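PDB 1DVP: hepatocyte growth factor-regulated tyrosine kinase substrate from Drosophila melanogaster, which takes part in endosome membrane invagination and multivesicular body formation, binds ubiquitin, and dampens receptor tyrosine kinase signalling by promoting degradation of the active receptors. Local coordinates for residues D31-K36 with E67-N72; K8-A13 with L63-S68. All coordinates share one frame; numbering follows the deposited sequence.

Contact 1. Residues D31-K36 with E67-N72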
ATOM      1  N   ASP A  31      -1.450 -18.603  14.708  1.00 23.67           N
ATOM      2  CA  ASP A  31      -1.692 -19.462  13.539  1.00 24.48           C
ATOM      3  C   ASP A  31      -1.873 -20.948  13.939  1.00 25.28           C
ATOM      4  O   ASP A  31      -2.778 -21.638  13.436  1.00 24.85           O
ATOM      5  CB  ASP A  31      -0.527 -19.339  12.541  1.00 24.16           C
ATOM      6  CG  ASP A  31      -0.599 -18.039  11.715  1.00 24.20           C
ATOM      7  OD1 ASP A  31      -1.718 -17.482  11.587  1.00 23.51           O
ATOM      8  OD2 ASP A  31       0.448 -17.611  11.199  1.00 23.02           O
ATOM      9  N   GLU A  32      -1.000 -21.451  14.834  1.00 26.55           N
ATOM     10  CA  GLU A  32      -1.106 -22.863  15.254  1.00 27.44           C
ATOM     11  C   GLU A  32      -2.486 -23.146  15.845  1.00 28.05           C
ATOM     12  O   GLU A  32      -3.032 -24.211  15.608  1.00 28.26           O
ATOM     13  CB  GLU A  32       0.001 -23.260  16.260  1.00 28.06           C
ATOM     14  CG  GLU A  32       1.406 -23.049  15.687  1.00 28.67           C
ATOM     15  CD  GLU A  32       2.593 -23.302  16.642  1.00 28.96           C
ATOM     16  OE1 GLU A  32       2.785 -22.577  17.657  1.00 28.73           O
ATOM     17  OE2 GLU A  32       3.369 -24.230  16.328  1.00 29.43           O
ATOM     18  N   ILE A  33      -3.070 -22.201  16.576  1.00 28.54           N
ATOM     19  CA  ILE A  33      -4.388 -22.433  17.151  1.00 29.29           C
ATOM     20  C   ILE A  33      -5.462 -22.357  16.060  1.00 29.90           C
ATOM     21  O   ILE A  33      -6.346 -23.234  15.940  1.00 29.80           O
ATOM     22  CB  ILE A  33      -4.695 -21.402  18.259  1.00 29.08           C
ATOM     23  CG1 ILE A  33      -3.701 -21.581  19.413  1.00 29.24           C
ATOM     24  CG2 ILE A  33      -6.137 -21.547  18.732  1.00 29.00           C
ATOM     25  CD1 ILE A  33      -3.916 -20.547  20.594  1.00 29.20           C
ATOM     26  N   ASN A  34      -5.358 -21.318  15.245  1.00 30.39           N
ATOM     27  CA  ASN A  34      -6.294 -21.092  14.151  1.00 31.20           C
ATOM     28  C   ASN A  34      -6.296 -22.277  13.178  1.00 32.01           C
ATOM     29  O   ASN A  34      -7.344 -22.666  12.691  1.00 31.61           O
ATOM     30  CB  ASN A  34      -5.927 -19.786  13.432  1.00 30.52           C
ATOM     31  CG  ASN A  34      -6.283 -18.517  14.258  1.00 29.99           C
ATOM     32  OD1 ASN A  34      -5.740 -17.453  14.001  1.00 29.72           O
ATOM     33  ND2 ASN A  34      -7.194 -18.638  15.221  1.00 29.25           N
ATOM     34  N   GLN A  35      -5.125 -22.869  12.928  1.00 33.09           N
ATOM     35  CA  GLN A  35      -5.049 -24.001  12.006  1.00 34.40           C
ATOM     36  C   GLN A  35      -5.280 -25.391  12.644  1.00 34.98           C
ATOM     37  O   GLN A  35      -5.157 -26.406  11.984  1.00 35.26           O
ATOM     38  CB  GLN A  35      -3.715 -23.961  11.245  1.00 34.63           C
ATOM     39  CG  GLN A  35      -3.665 -22.820  10.214  1.00 35.40           C
ATOM     40  CD  GLN A  35      -2.323 -22.693   9.475  1.00 35.87           C
ATOM     41  OE1 GLN A  35      -1.252 -22.597  10.106  1.00 36.25           O
ATOM     42  NE2 GLN A  35      -2.380 -22.670   8.118  1.00 36.07           N
ATOM     43  N   LYS A  36      -5.623 -25.412  13.925  1.00 35.86           N
ATOM     44  CA  LYS A  36      -5.870 -26.643  14.681  1.00 36.57           C
ATOM     45  C   LYS A  36      -4.631 -27.513  14.976  1.00 36.90           C
ATOM     46  O   LYS A  36      -4.744 -28.735  15.147  1.00 37.14           O
ATOM     47  CB  LYS A  36      -6.919 -27.504  13.970  1.00 36.94           C
ATOM     48  CG  LYS A  36      -8.113 -26.752  13.404  1.00 37.53           C
ATOM     49  CD  LYS A  36      -9.071 -26.309  14.474  1.00 38.18           C
ATOM     50  CE  LYS A  36     -10.500 -26.210  13.907  1.00 38.51           C
ATOM     51  NZ  LYS A  36     -10.722 -25.028  13.023  1.00 38.98           N
ATOM     52  N   GLU A  67      -3.384 -12.162  25.601  1.00 26.00           N
ATOM     53  CA  GLU A  67      -4.090 -11.058  24.969  1.00 25.84           C
ATOM     54  C   GLU A  67      -4.200 -11.297  23.453  1.00 25.63           C
ATOM     55  O   GLU A  67      -5.239 -11.047  22.834  1.00 24.74           O
ATOM     56  CB  GLU A  67      -3.342  -9.766  25.247  1.00 26.52           C
ATOM     57  CG  GLU A  67      -3.885  -8.499  24.549  1.00 27.72           C
ATOM     58  CD  GLU A  67      -2.986  -7.294  24.861  1.00 28.42           C
ATOM     59  OE1 GLU A  67      -2.042  -7.482  25.680  1.00 28.87           O
ATOM     60  OE2 GLU A  67      -3.196  -6.189  24.308  1.00 28.94           O
ATOM     61  N   SER A  68      -3.106 -11.795  22.879  1.00 25.02           N
ATOM     62  CA  SER A  68      -3.019 -12.059  21.452  1.00 24.96           C
ATOM     63  C   SER A  68      -3.900 -13.166  20.933  1.00 24.90           C
ATOM     64  O   SER A  68      -4.477 -13.013  19.862  1.00 24.71           O
ATOM     65  CB  SER A  68      -1.567 -12.355  21.045  1.00 25.11           C
ATOM     66  OG  SER A  68      -0.766 -11.248  21.331  1.00 25.32           O
ATOM     67  N   ILE A  69      -4.000 -14.287  21.640  1.00 24.81           N
ATOM     68  CA  ILE A  69      -4.859 -15.340  21.099  1.00 25.01           C
ATOM     69  C   ILE A  69      -6.340 -14.983  21.276  1.00 25.37           C
ATOM     70  O   ILE A  69      -7.179 -15.362  20.464  1.00 25.48           O
ATOM     71  CB  ILE A  69      -4.535 -16.759  21.709  1.00 24.60           C
ATOM     72  CG1 ILE A  69      -4.816 -16.796  23.218  1.00 24.28           C
ATOM     73  CG2 ILE A  69      -3.059 -17.096  21.475  1.00 24.78           C
ATOM     74  CD1 ILE A  69      -4.787 -18.240  23.800  1.00 23.81           C
ATOM     75  N   VAL A  70      -6.655 -14.223  22.325  1.00 25.70           N
ATOM     76  CA  VAL A  70      -8.032 -13.828  22.546  1.00 25.93           C
ATOM     77  C   VAL A  70      -8.354 -12.894  21.419  1.00 26.07           C
ATOM     78  O   VAL A  70      -9.440 -12.917  20.840  1.00 26.12           O
ATOM     79  CB  VAL A  70      -8.226 -13.074  23.898  1.00 26.30           C
ATOM     80  CG1 VAL A  70      -9.597 -12.300  23.899  1.00 26.52           C
ATOM     81  CG2 VAL A  70      -8.223 -14.066  25.035  1.00 26.41           C
ATOM     82  N   LYS A  71      -7.408 -12.036  21.091  1.00 25.98           N
ATOM     83  CA  LYS A  71      -7.657 -11.107  20.020  1.00 26.06           C
ATOM     84  C   LYS A  71      -7.605 -11.704  18.585  1.00 26.28           C
ATOM     85  O   LYS A  71      -8.382 -11.286  17.703  1.00 26.08           O
ATOM     86  CB  LYS A  71      -6.680  -9.951  20.118  1.00 26.17           C
ATOM     87  CG  LYS A  71      -6.817  -8.968  19.010  1.00 26.28           C
ATOM     88  CD  LYS A  71      -6.235  -7.659  19.411  1.00 26.84           C
ATOM     89  CE  LYS A  71      -4.867  -7.489  18.778  1.00 26.98           C
ATOM     90  NZ  LYS A  71      -4.307  -6.162  19.185  1.00 27.97           N
ATOM     91  N   ASN A  72      -6.697 -12.652  18.355  1.00 26.07           N
ATOM     92  CA  ASN A  72      -6.518 -13.218  17.020  1.00 26.27           C
ATOM     93  C   ASN A  72      -7.073 -14.602  16.744  1.00 26.53           C
ATOM     94  O   ASN A  72      -6.947 -15.084  15.624  1.00 26.28           O
ATOM     95  CB  ASN A  72      -5.019 -13.261  16.657  1.00 25.67           C
ATOM     96  CG  ASN A  72      -4.411 -11.895  16.602  1.00 25.57           C
ATOM     97  OD1 ASN A  72      -5.084 -10.920  16.243  1.00 25.21           O
ATOM     98  ND2 ASN A  72      -3.149 -11.801  16.956  1.00 24.98           N
TER
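The flat amide of N34 turns its outer end to the backbone carbonyl oxygen of N72, in the last turn of helix 56-72. As modelled, OD1 of N34 is 3.1 Å from O of N72; the amide is probably turned over in the model, so that a hydrogen bond from its NH2 group to this oxygen is possible but not settled. F173 of the second subunit packs on both N34 and N72, so the dimer partner adjoins the polar pair. The side-chain amide of N72 points elsewhere: its OD1 accepts a hydrogen bond from the backbone N of D153.

Beside the polar pair, I33 and I69 form the apolar half of the contact. I33 runs out as an extended chain, with CG1 opposite the carbonyl carbon (chi1 -64°) and CD1 at full stretch (chi2 179°), and this end methyl does all the close touching. CD1 of I33 lies 3.7 Å from CG2 of I69 and 4.0 Å from CD1 of I69, fitting between the two branches, and the side chains cross at about a right angle. In I69, CG1 stands between the backbone N and the carbonyl carbon (chi1 64°), which sets CG2 anti to the carbonyl carbon, where it meets CD1 of I33. V77 of helix 74-81 touches both isoleucines, while A43 and I47 of helix 40-51 pack on I33 and I69 respectively.

Helix 23-34 closes just beyond the contact in a Schellman motif at K36, and D31 in its last turn bonds through its carboxylate to the backbone N atoms of F173 and T174 of the second subunit. The arrangement is helix-helix packing near the C-terminal ends of two helices in the VHS superhelix, at a surface receiving the FYVE finger of the other subunit.

Contact 2. Residues K8-A13 with L63-S68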
ATOM      1  N   LYS A   8       7.514 -24.952  21.975  1.00 36.67           N
ATOM      2  CA  LYS A   8       8.780 -24.273  21.746  1.00 35.63           C
ATOM      3  C   LYS A   8       8.522 -22.781  21.472  1.00 34.80           C
ATOM      4  O   LYS A   8       9.308 -21.919  21.860  1.00 34.59           O
ATOM      5  CB  LYS A   8       9.533 -24.905  20.564  1.00 35.97           C
ATOM      6  CG  LYS A   8      10.748 -24.083  20.075  1.00 36.44           C
ATOM      7  CD  LYS A   8      12.098 -24.729  20.469  1.00 36.89           C
ATOM      8  CE  LYS A   8      13.270 -23.762  20.304  1.00 36.96           C
ATOM      9  NZ  LYS A   8      13.224 -23.076  18.978  1.00 37.03           N
ATOM     10  N   ASN A   9       7.428 -22.478  20.781  1.00 33.59           N
ATOM     11  CA  ASN A   9       7.122 -21.088  20.496  1.00 32.49           C
ATOM     12  C   ASN A   9       6.715 -20.374  21.796  1.00 31.73           C
ATOM     13  O   ASN A   9       7.063 -19.233  21.997  1.00 31.25           O
ATOM     14  CB  ASN A   9       6.015 -20.971  19.417  1.00 32.29           C
ATOM     15  CG  ASN A   9       6.461 -21.477  18.032  1.00 32.33           C
ATOM     16  OD1 ASN A   9       7.583 -21.244  17.586  1.00 32.25           O
ATOM     17  ND2 ASN A   9       5.552 -22.168  17.343  1.00 32.53           N
ATOM     18  N   LEU A  10       5.985 -21.048  22.682  1.00 31.07           N
ATOM     19  CA  LEU A  10       5.579 -20.411  23.935  1.00 30.78           C
ATOM     20  C   LEU A  10       6.825 -20.173  24.829  1.00 30.72           C
ATOM     21  O   LEU A  10       6.969 -19.108  25.448  1.00 30.34           O
ATOM     22  CB  LEU A  10       4.531 -21.262  24.662  1.00 30.23           C
ATOM     23  CG  LEU A  10       3.847 -20.701  25.913  1.00 30.23           C
ATOM     24  CD1 LEU A  10       2.977 -19.424  25.580  1.00 30.23           C
ATOM     25  CD2 LEU A  10       2.970 -21.794  26.512  1.00 29.72           C
ATOM     26  N   GLU A  11       7.719 -21.161  24.886  1.00 30.77           N
ATOM     27  CA  GLU A  11       8.964 -20.987  25.641  1.00 31.36           C
ATOM     28  C   GLU A  11       9.658 -19.727  25.109  1.00 31.29           C
ATOM     29  O   GLU A  11      10.010 -18.838  25.866  1.00 31.27           O
ATOM     30  CB  GLU A  11       9.910 -22.175  25.441  1.00 31.85           C
ATOM     31  CG  GLU A  11       9.527 -23.409  26.166  1.00 33.02           C
ATOM     32  CD  GLU A  11       9.736 -23.325  27.661  1.00 33.81           C
ATOM     33  OE1 GLU A  11       9.389 -24.315  28.350  1.00 34.40           O
ATOM     34  OE2 GLU A  11      10.231 -22.292  28.151  1.00 34.13           O
ATOM     35  N   ASN A  12       9.853 -19.677  23.798  1.00 31.15           N
ATOM     36  CA  ASN A  12      10.481 -18.525  23.153  1.00 31.47           C
ATOM     37  C   ASN A  12       9.796 -17.217  23.525  1.00 31.39           C
ATOM     38  O   ASN A  12      10.437 -16.290  23.974  1.00 31.15           O
ATOM     39  CB  ASN A  12      10.447 -18.648  21.630  1.00 31.71           C
ATOM     40  CG  ASN A  12      11.515 -19.596  21.075  1.00 31.96           C
ATOM     41  OD1 ASN A  12      12.468 -19.952  21.761  1.00 32.28           O
ATOM     42  ND2 ASN A  12      11.356 -19.991  19.817  1.00 31.87           N
ATOM     43  N   ALA A  13       8.482 -17.158  23.324  1.00 31.63           N
ATOM     44  CA  ALA A  13       7.691 -15.959  23.611  1.00 31.80           C
ATOM     45  C   ALA A  13       7.641 -15.523  25.102  1.00 32.06           C
ATOM     46  O   ALA A  13       7.439 -14.329  25.425  1.00 31.82           O
ATOM     47  CB  ALA A  13       6.285 -16.160  23.071  1.00 31.39           C
ATOM     48  N   LEU A  63       1.005 -13.164  29.663  1.00 28.31           N
ATOM     49  CA  LEU A  63      -0.241 -12.402  29.625  1.00 27.86           C
ATOM     50  C   LEU A  63      -0.399 -11.759  28.242  1.00 27.69           C
ATOM     51  O   LEU A  63      -1.512 -11.622  27.735  1.00 27.02           O
ATOM     52  CB  LEU A  63      -0.268 -11.316  30.721  1.00 28.04           C
ATOM     53  CG  LEU A  63      -0.382 -11.902  32.134  1.00 28.20           C
ATOM     54  CD1 LEU A  63      -0.389 -10.809  33.181  1.00 28.22           C
ATOM     55  CD2 LEU A  63      -1.677 -12.727  32.226  1.00 28.31           C
ATOM     56  N   LEU A  64       0.725 -11.339  27.658  1.00 27.21           N
ATOM     57  CA  LEU A  64       0.732 -10.758  26.323  1.00 27.09           C
ATOM     58  C   LEU A  64       0.324 -11.871  25.328  1.00 26.91           C
ATOM     59  O   LEU A  64      -0.461 -11.635  24.406  1.00 27.04           O
ATOM     60  CB  LEU A  64       2.141 -10.240  25.997  1.00 27.24           C
ATOM     61  CG  LEU A  64       2.287  -9.625  24.605  1.00 27.46           C
ATOM     62  CD1 LEU A  64       1.269  -8.482  24.395  1.00 27.56           C
ATOM     63  CD2 LEU A  64       3.700  -9.125  24.419  1.00 27.36           C
ATOM     64  N   VAL A  65       0.847 -13.086  25.513  1.00 26.36           N
ATOM     65  CA  VAL A  65       0.483 -14.183  24.626  1.00 25.76           C
ATOM     66  C   VAL A  65      -1.036 -14.373  24.715  1.00 25.98           C
ATOM     67  O   VAL A  65      -1.727 -14.535  23.709  1.00 25.62           O
ATOM     68  CB  VAL A  65       1.236 -15.508  25.016  1.00 25.82           C
ATOM     69  CG1 VAL A  65       0.678 -16.725  24.230  1.00 25.29           C
ATOM     70  CG2 VAL A  65       2.724 -15.332  24.740  1.00 25.64           C
ATOM     71  N   LEU A  66      -1.550 -14.343  25.936  1.00 25.84           N
ATOM     72  CA  LEU A  66      -2.980 -14.502  26.172  1.00 26.20           C
ATOM     73  C   LEU A  66      -3.809 -13.408  25.490  1.00 26.13           C
ATOM     74  O   LEU A  66      -4.816 -13.686  24.870  1.00 26.73           O
ATOM     75  CB  LEU A  66      -3.241 -14.482  27.685  1.00 26.15           C
ATOM     76  CG  LEU A  66      -4.371 -15.376  28.240  1.00 26.76           C
ATOM     77  CD1 LEU A  66      -4.785 -14.772  29.599  1.00 26.14           C
ATOM     78  CD2 LEU A  66      -5.579 -15.501  27.282  1.00 26.26           C
ATOM     79  N   GLU A  67      -3.384 -12.162  25.601  1.00 26.00           N
ATOM     80  CA  GLU A  67      -4.090 -11.058  24.969  1.00 25.84           C
ATOM     81  C   GLU A  67      -4.200 -11.297  23.453  1.00 25.63           C
ATOM     82  O   GLU A  67      -5.239 -11.047  22.834  1.00 24.74           O
ATOM     83  CB  GLU A  67      -3.342  -9.766  25.247  1.00 26.52           C
ATOM     84  CG  GLU A  67      -3.885  -8.499  24.549  1.00 27.72           C
ATOM     85  CD  GLU A  67      -2.986  -7.294  24.861  1.00 28.42           C
ATOM     86  OE1 GLU A  67      -2.042  -7.482  25.680  1.00 28.87           O
ATOM     87  OE2 GLU A  67      -3.196  -6.189  24.308  1.00 28.94           O
ATOM     88  N   SER A  68      -3.106 -11.795  22.879  1.00 25.02           N
ATOM     89  CA  SER A  68      -3.019 -12.059  21.452  1.00 24.96           C
ATOM     90  C   SER A  68      -3.900 -13.166  20.933  1.00 24.90           C
ATOM     91  O   SER A  68      -4.477 -13.013  19.862  1.00 24.71           O
ATOM     92  CB  SER A  68      -1.567 -12.355  21.045  1.00 25.11           C
ATOM     93  OG  SER A  68      -0.766 -11.248  21.331  1.00 25.32           O
TER
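Apolar contacts carry this junction, in which V65 of helix 56-72 meets L10 and A13 on one side of helix 5-14. The two methyls of V65 divide the work. CG1 of V65 is 3.8 Å from CD1 of L10, whereas CG2 of V65 lies 4.0 Å from CB of A13 and also comes within 4.2 Å of CD1 of L10. With CG1 of V65 anti to its own backbone N (chi1 171°), both branches face helix 5-14. L10 offers one methyl of its fork and crosses V65 obliquely; A13, one turn further on, has just its CB to give, and here the backbones come nearest, with 7.5 Å between CA of A13 and CA of V65.

Helix 40-51 borders the patch: A46 and K50 touch L10, and I47 touches V65.

Polar interactions lie around this patch. N9 probably hydrogen-bonds through ND2 to OE1 of E32 on helix 23-34, and E11 forms a salt bridge with K50, tying helix 5-14 to two further helices. A leucine, a valine and an alanine meeting between two helices are plain helix-helix packing of the all-helical VHS superhelix, here joining helix 5-14 to helix 56-72.

Overall arrangement
Both contacts are largely buried and use helix 56-72, which packs against helix 23-34 near the C-terminal ends of both helices (contact 1) and against helix 5-14 further back along its own length (contact 2); E67 and S68 belong to both segments. Their centres lie about 11 Å apart, and the two partner helices also meet each other directly. Contact 2 is wholly apolar across its segments and touches no other chain. Contact 1 combines an apolar pair with a polar pair of which N34 alone is partly exposed, and its outer side meets the FYVE finger of the second subunit. Helix 40-51 borders both contacts and contributes to their apolar surroundings.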